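Malonyl CoA-acyl carrier protein transacylase (Synechocystis sp. PCC 6803 substr. Kazusa, PDB 4RR5) catalyses transfer of the malonyl group from malonyl-CoA to holo-acyl carrier protein, supplying malonyl-ACP for fatty acid biosynthesis. Local coordinates at residues A27-K30 with Y31-E35; L73-K77 with G78-D82. All coordinates share one frame; numbering follows the deposited sequence.

Contact 1: A27-K30 with Y31-E35; sequences AKEK and YQQAE
Tyr31 packs back against Ala27 one helical turn earlier, and its side chain can be followed outward along that residue. CB begins 3.3 Å from Ala27 O, with Lys28 O slightly farther off, and CG of Tyr31 also stands 3.3 Å from Ala27 O. With CG anti to its own carbonyl carbon (chi1 -81°), the ring leans back toward the start of the helix, and CD2 stands 3.2 Å from Ala27 O, the carbonyl meeting the ring obliquely. One atom further, CE2 reaches the methyl group of Ala27, 4.1 Å from CB, a plain apolar contact. The phenol OH, at the tip, is hydrogen-bonded to Gly18 O, so the buried ring ends on a satisfied polar atom. Ala27 O itself takes the amide hydrogen of Tyr31 (N to O 2.9 Å), the first of four regular i to i+4 backbone bonds that continue from Gln32, Gln33 and Ala34 to Lys28, Glu29 and Lys30. The Gln33 N to Glu29 O bond is nearly straight, at 170° at the hydrogen, whereas Gln32 N makes a second, weak bond to Glu29 O. On the solvent side, Lys28 and Gln32 run side by side, CG of Lys28 lying 3.9 Å from NE2 of Gln32. Glu29 and Gln33 do likewise, their carboxylate and amide planes 25° apart; OE2 of Glu29 and OE1 of Gln33, both acceptors, stand 3.5 Å apart without bonding. This amphipathic stretch of helix 25-38 packs on helix 56-76, Ala27 on Ile69, Tyr31 on Ile66 and Ile69, Ala34 on Val65, while helix 42-46 also touches Tyr31 and Ala34. Lys30 forms a salt bridge to Asp72 of helix 56-76, and Phe103 of helix 103-119 touches Lys30 and Gln33.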
loop_
_atom_site.group_PDB
_atom_site.type_symbol
_atom_site.label_atom_id
_atom_site.label_comp_id
_atom_site.label_asym_id
_atom_site.label_seq_id
_atom_site.Cartn_x
_atom_site.Cartn_y
_atom_site.Cartn_z
ATOM N N ALA A 27 18.836 -2.845 -9.437
ATOM C CA ALA A 27 18.510 -3.444 -8.142
ATOM C C ALA A 27 19.707 -3.493 -7.203
ATOM O O ALA A 27 19.567 -3.182 -6.018
ATOM C CB ALA A 27 17.942 -4.852 -8.320
ATOM N N LYS A 28 20.868 -3.902 -7.720
ATOM C CA LYS A 28 22.070 -4.031 -6.894
ATOM C C LYS A 28 22.323 -2.708 -6.186
ATOM O O LYS A 28 22.420 -2.646 -4.956
ATOM C CB LYS A 28 23.278 -4.436 -7.745
ATOM C CG LYS A 28 24.574 -4.747 -6.968
ATOM C CD LYS A 28 25.727 -5.089 -7.932
ATOM C CE LYS A 28 27.006 -5.511 -7.216
ATOM N NZ LYS A 28 28.139 -5.790 -8.183
ATOM N N GLU A 29 22.379 -1.652 -6.991
ATOM C CA GLU A 29 22.602 -0.294 -6.531
ATOM C C GLU A 29 21.594 0.137 -5.455
ATOM O O GLU A 29 21.976 0.458 -4.329
ATOM C CB GLU A 29 22.564 0.639 -7.747
ATOM C CG GLU A 29 22.436 2.123 -7.453
ATOM C CD GLU A 29 22.218 2.952 -8.721
ATOM O OE1 GLU A 29 22.419 2.429 -9.842
ATOM O OE2 GLU A 29 21.839 4.138 -8.597
ATOM N N LYS A 30 20.308 0.114 -5.776
ATOM C CA LYS A 30 19.304 0.557 -4.813
ATOM C C LYS A 30 19.278 -0.270 -3.523
ATOM O O LYS A 30 19.014 0.267 -2.447
ATOM C CB LYS A 30 17.922 0.555 -5.453
ATOM C CG LYS A 30 17.775 1.638 -6.456
ATOM C CD LYS A 30 16.362 2.144 -6.501
ATOM C CE LYS A 30 16.349 3.499 -7.181
ATOM N NZ LYS A 30 17.124 3.416 -8.458
ATOM N N TYR A 31 19.557 -1.562 -3.630
ATOM C CA TYR A 31 19.679 -2.394 -2.443
ATOM C C TYR A 31 20.788 -1.887 -1.547
ATOM O O TYR A 31 20.648 -1.906 -0.330
ATOM C CB TYR A 31 19.945 -3.864 -2.807
ATOM C CG TYR A 31 18.699 -4.646 -3.184
ATOM C CD1 TYR A 31 17.483 -4.393 -2.557
ATOM C CD2 TYR A 31 18.737 -5.623 -4.183
ATOM C CE1 TYR A 31 16.342 -5.099 -2.904
ATOM C CE2 TYR A 31 17.596 -6.337 -4.539
ATOM C CZ TYR A 31 16.396 -6.070 -3.896
ATOM O OH TYR A 31 15.244 -6.762 -4.246
ATOM N N GLN A 32 21.890 -1.441 -2.150
ATOM C CA GLN A 32 23.038 -0.954 -1.376
ATOM C C GLN A 32 22.706 0.381 -0.736
ATOM O O GLN A 32 23.037 0.607 0.426
ATOM C CB GLN A 32 24.293 -0.837 -2.249
ATOM C CG GLN A 32 25.005 -2.170 -2.472
ATOM C CD GLN A 32 25.997 -2.144 -3.635
ATOM O OE1 GLN A 32 26.267 -1.094 -4.230
ATOM N NE2 GLN A 32 26.542 -3.309 -3.966
ATOM N N GLN A 33 22.047 1.254 -1.498
ATOM C CA GLN A 33 21.480 2.480 -0.950
ATOM C C GLN A 33 20.540 2.201 0.214
ATOM O O GLN A 33 20.618 2.867 1.245
ATOM C CB GLN A 33 20.714 3.253 -2.010
ATOM C CG GLN A 33 21.542 3.781 -3.136
ATOM C CD GLN A 33 20.701 4.603 -4.085
ATOM O OE1 GLN A 33 20.728 4.394 -5.303
ATOM N NE2 GLN A 33 19.932 5.543 -3.529
ATOM N N ALA A 34 19.631 1.243 0.045
ATOM C CA ALA A 34 18.717 0.912 1.127
ATOM C C ALA A 34 19.491 0.411 2.338
ATOM O O ALA A 34 19.125 0.705 3.474
ATOM C CB ALA A 34 17.695 -0.116 0.687
ATOM N N GLU A 35 20.577 -0.317 2.107
ATOM C CA GLU A 35 21.306 -0.903 3.226
ATOM C C GLU A 35 22.002 0.193 4.060
ATOM O O GLU A 35 21.964 0.139 5.288
ATOM C CB GLU A 35 22.314 -1.960 2.739
ATOM C CG GLU A 35 22.921 -2.791 3.867
ATOM C CD GLU A 35 23.798 -3.947 3.386
ATOM O OE1 GLU A 35 24.124 -4.017 2.186
ATOM O OE2 GLU A 35 24.166 -4.794 4.222
#

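Contact 2: L73-K77 with G78-D82; sequences LLRDK and GFQPD
Gly78 ends helix 56-76 in a Schellman motif: its amide bonds to Arg75 O, that of Phe79 reaches back to Leu74 O, and Gly78, the first residue to leave helical angles, has a positive phi of 101°. Gly78 N is 2.7 Å from Arg75 O and approaches well above the carbonyl plane. Phe79 comes next; its N-H bond to Leu74 O is weak, with N to O 3.1 Å and an angle of 124° at the hydrogen. Its CG, set anti to the carbonyl carbon, brings one edge of the ring to the helix end, where CD2 lies 3.8 Å from CB of Lys77 and Leu74 O sits in the ring plane. CD2 of Leu74 makes a looser apolar contact with the same ring carbon. The carbonyl of Phe79 turns back to the helix, its O receiving a CA-H...O contact from Arg75. Gln80 then crosses the side chain of Arg75 at about a right angle, its amide plane 70° from the guanidinium plane; the approach is through the methylene, with CG of Gln80 3.3 Å from NH1 of Arg75. Pro81 meets the other branch of the same guanidinium obliquely, its CD near NH2. On the side of the parallel sheet, Trp260 of strand 258-262 packs edge-to-face with the Phe79 ring, and Trp5 of strand 3-7 touches Pro81. Asp82, whose OD2 accepts a hydrogen bond from Thr3 N, leads into strand 83-86 beside strand 3-7. Arg75, extended from CG to NE, brings its guanidinium to Gln80 and Pro81; its NH2 is hydrogen-bonded to Ala97 O and lies 3.5 Å from CD of Pro81.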
loop_
_atom_site.group_PDB
_atom_site.type_symbol
_atom_site.label_atom_id
_atom_site.label_comp_id
_atom_site.label_asym_id
_atom_site.label_seq_id
_atom_site.Cartn_x
_atom_site.Cartn_y
_atom_site.Cartn_z
ATOM N N LEU A 73 13.077 -0.665 -13.111
ATOM C CA LEU A 73 13.323 -1.722 -14.086
ATOM C C LEU A 73 12.357 -1.601 -15.270
ATOM O O LEU A 73 12.766 -1.732 -16.422
ATOM C CB LEU A 73 13.210 -3.094 -13.432
ATOM C CG LEU A 73 14.401 -3.413 -12.529
ATOM C CD1 LEU A 73 14.169 -4.719 -11.799
ATOM C CD2 LEU A 73 15.683 -3.446 -13.347
ATOM N N LEU A 74 11.088 -1.335 -14.964
ATOM C CA LEU A 74 10.073 -1.051 -15.974
ATOM C C LEU A 74 10.455 0.144 -16.850
ATOM O O LEU A 74 10.382 0.077 -18.079
ATOM C CB LEU A 74 8.725 -0.804 -15.300
ATOM C CG LEU A 74 8.051 -2.101 -14.886
ATOM C CD1 LEU A 74 6.947 -1.862 -13.844
ATOM C CD2 LEU A 74 7.524 -2.824 -16.132
ATOM N N ARG A 75 10.880 1.228 -16.208
ATOM C CA ARG A 75 11.345 2.403 -16.931
ATOM C C ARG A 75 12.489 2.066 -17.875
ATOM O O ARG A 75 12.448 2.416 -19.054
ATOM C CB ARG A 75 11.762 3.505 -15.962
ATOM C CG ARG A 75 10.559 4.162 -15.284
ATOM C CD ARG A 75 10.891 5.515 -14.687
ATOM N NE ARG A 75 9.704 6.130 -14.108
ATOM C CZ ARG A 75 8.738 6.711 -14.817
ATOM N NH1 ARG A 75 8.811 6.768 -16.142
ATOM N NH2 ARG A 75 7.695 7.232 -14.196
ATOM N N ASP A 76 13.489 1.358 -17.367
ATOM C CA ASP A 76 14.628 0.954 -18.177
ATOM C C ASP A 76 14.218 0.160 -19.424
ATOM O O ASP A 76 14.823 0.316 -20.485
ATOM C CB ASP A 76 15.602 0.136 -17.336
ATOM C CG ASP A 76 17.003 0.140 -17.908
ATOM O OD1 ASP A 76 17.632 1.223 -17.917
ATOM O OD2 ASP A 76 17.467 -0.936 -18.347
ATOM N N LYS A 77 13.193 -0.678 -19.305
ATOM C CA LYS A 77 12.672 -1.408 -20.460
ATOM C C LYS A 77 11.858 -0.507 -21.401
ATOM O O LYS A 77 11.384 -0.956 -22.438
ATOM C CB LYS A 77 11.809 -2.581 -20.012
ATOM C CG LYS A 77 12.535 -3.622 -19.187
ATOM C CD LYS A 77 11.785 -4.959 -19.187
ATOM C CE LYS A 77 11.740 -5.593 -20.578
ATOM N NZ LYS A 77 12.488 -6.887 -20.628
ATOM N N GLY A 78 11.683 0.760 -21.036
ATOM C CA GLY A 78 10.926 1.678 -21.869
ATOM C C GLY A 78 9.486 1.959 -21.451
ATOM O O GLY A 78 8.909 2.960 -21.866
ATOM N N PHE A 79 8.897 1.090 -20.634
ATOM C CA PHE A 79 7.518 1.284 -20.201
ATOM C C PHE A 79 7.370 2.448 -19.226
ATOM O O PHE A 79 8.239 2.688 -18.388
ATOM C CB PHE A 79 6.982 0.015 -19.566
ATOM C CG PHE A 79 6.984 -1.170 -20.489
ATOM C CD1 PHE A 79 5.945 -1.372 -21.380
ATOM C CD2 PHE A 79 8.021 -2.096 -20.452
ATOM C CE1 PHE A 79 5.945 -2.476 -22.220
ATOM C CE2 PHE A 79 8.025 -3.194 -21.288
ATOM C CZ PHE A 79 6.987 -3.387 -22.171
ATOM N N GLN A 80 6.265 3.174 -19.348
ATOM C CA GLN A 80 5.987 4.312 -18.483
ATOM C C GLN A 80 4.528 4.316 -18.070
ATOM O O GLN A 80 3.675 3.869 -18.831
ATOM C CB GLN A 80 6.345 5.612 -19.184
ATOM C CG GLN A 80 7.828 5.875 -19.200
ATOM C CD GLN A 80 8.187 7.089 -20.030
ATOM O OE1 GLN A 80 7.433 7.491 -20.919
ATOM N NE2 GLN A 80 9.344 7.682 -19.745
ATOM N N PRO A 81 4.236 4.812 -16.855
ATOM C CA PRO A 81 2.865 4.813 -16.335
ATOM C C PRO A 81 2.078 6.038 -16.788
ATOM O O PRO A 81 2.648 7.116 -16.953
ATOM C CB PRO A 81 3.075 4.841 -14.825
ATOM C CG PRO A 81 4.311 5.676 -14.670
ATOM C CD PRO A 81 5.183 5.394 -15.889
ATOM N N ASP A 82 0.779 5.874 -16.996
ATOM C CA ASP A 82 -0.077 7.026 -17.235
ATOM C C ASP A 82 -0.656 7.485 -15.903
ATOM O O ASP A 82 -0.743 8.680 -15.634
ATOM C CB ASP A 82 -1.191 6.690 -18.228
ATOM C CG ASP A 82 -0.655 6.331 -19.609
ATOM O OD1 ASP A 82 -0.217 7.257 -20.332
ATOM O OD2 ASP A 82 -0.686 5.131 -19.970
#

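In the fold
Contact 1 comes first along the chain, within helix 25-38, and contact 2 follows at the end of helix 56-76 and in the loop leading to strand 83-86. Their centres are 19 Å apart and their nearest atoms about 5 Å apart, without touching. Helix 56-76 joins them: its middle and later turns receive the apolar side of 27-35 and, through Asp72, the charge of Lys30, while its last turn forms the start of 73-82. Strand 83-86 is an outermost strand of the parallel four-stranded sheet and ends two residues before Ser88, probably an active-site residue. Both contacts lie away from that site, in the peripheral helical packing and loop of the acyltransferase domain.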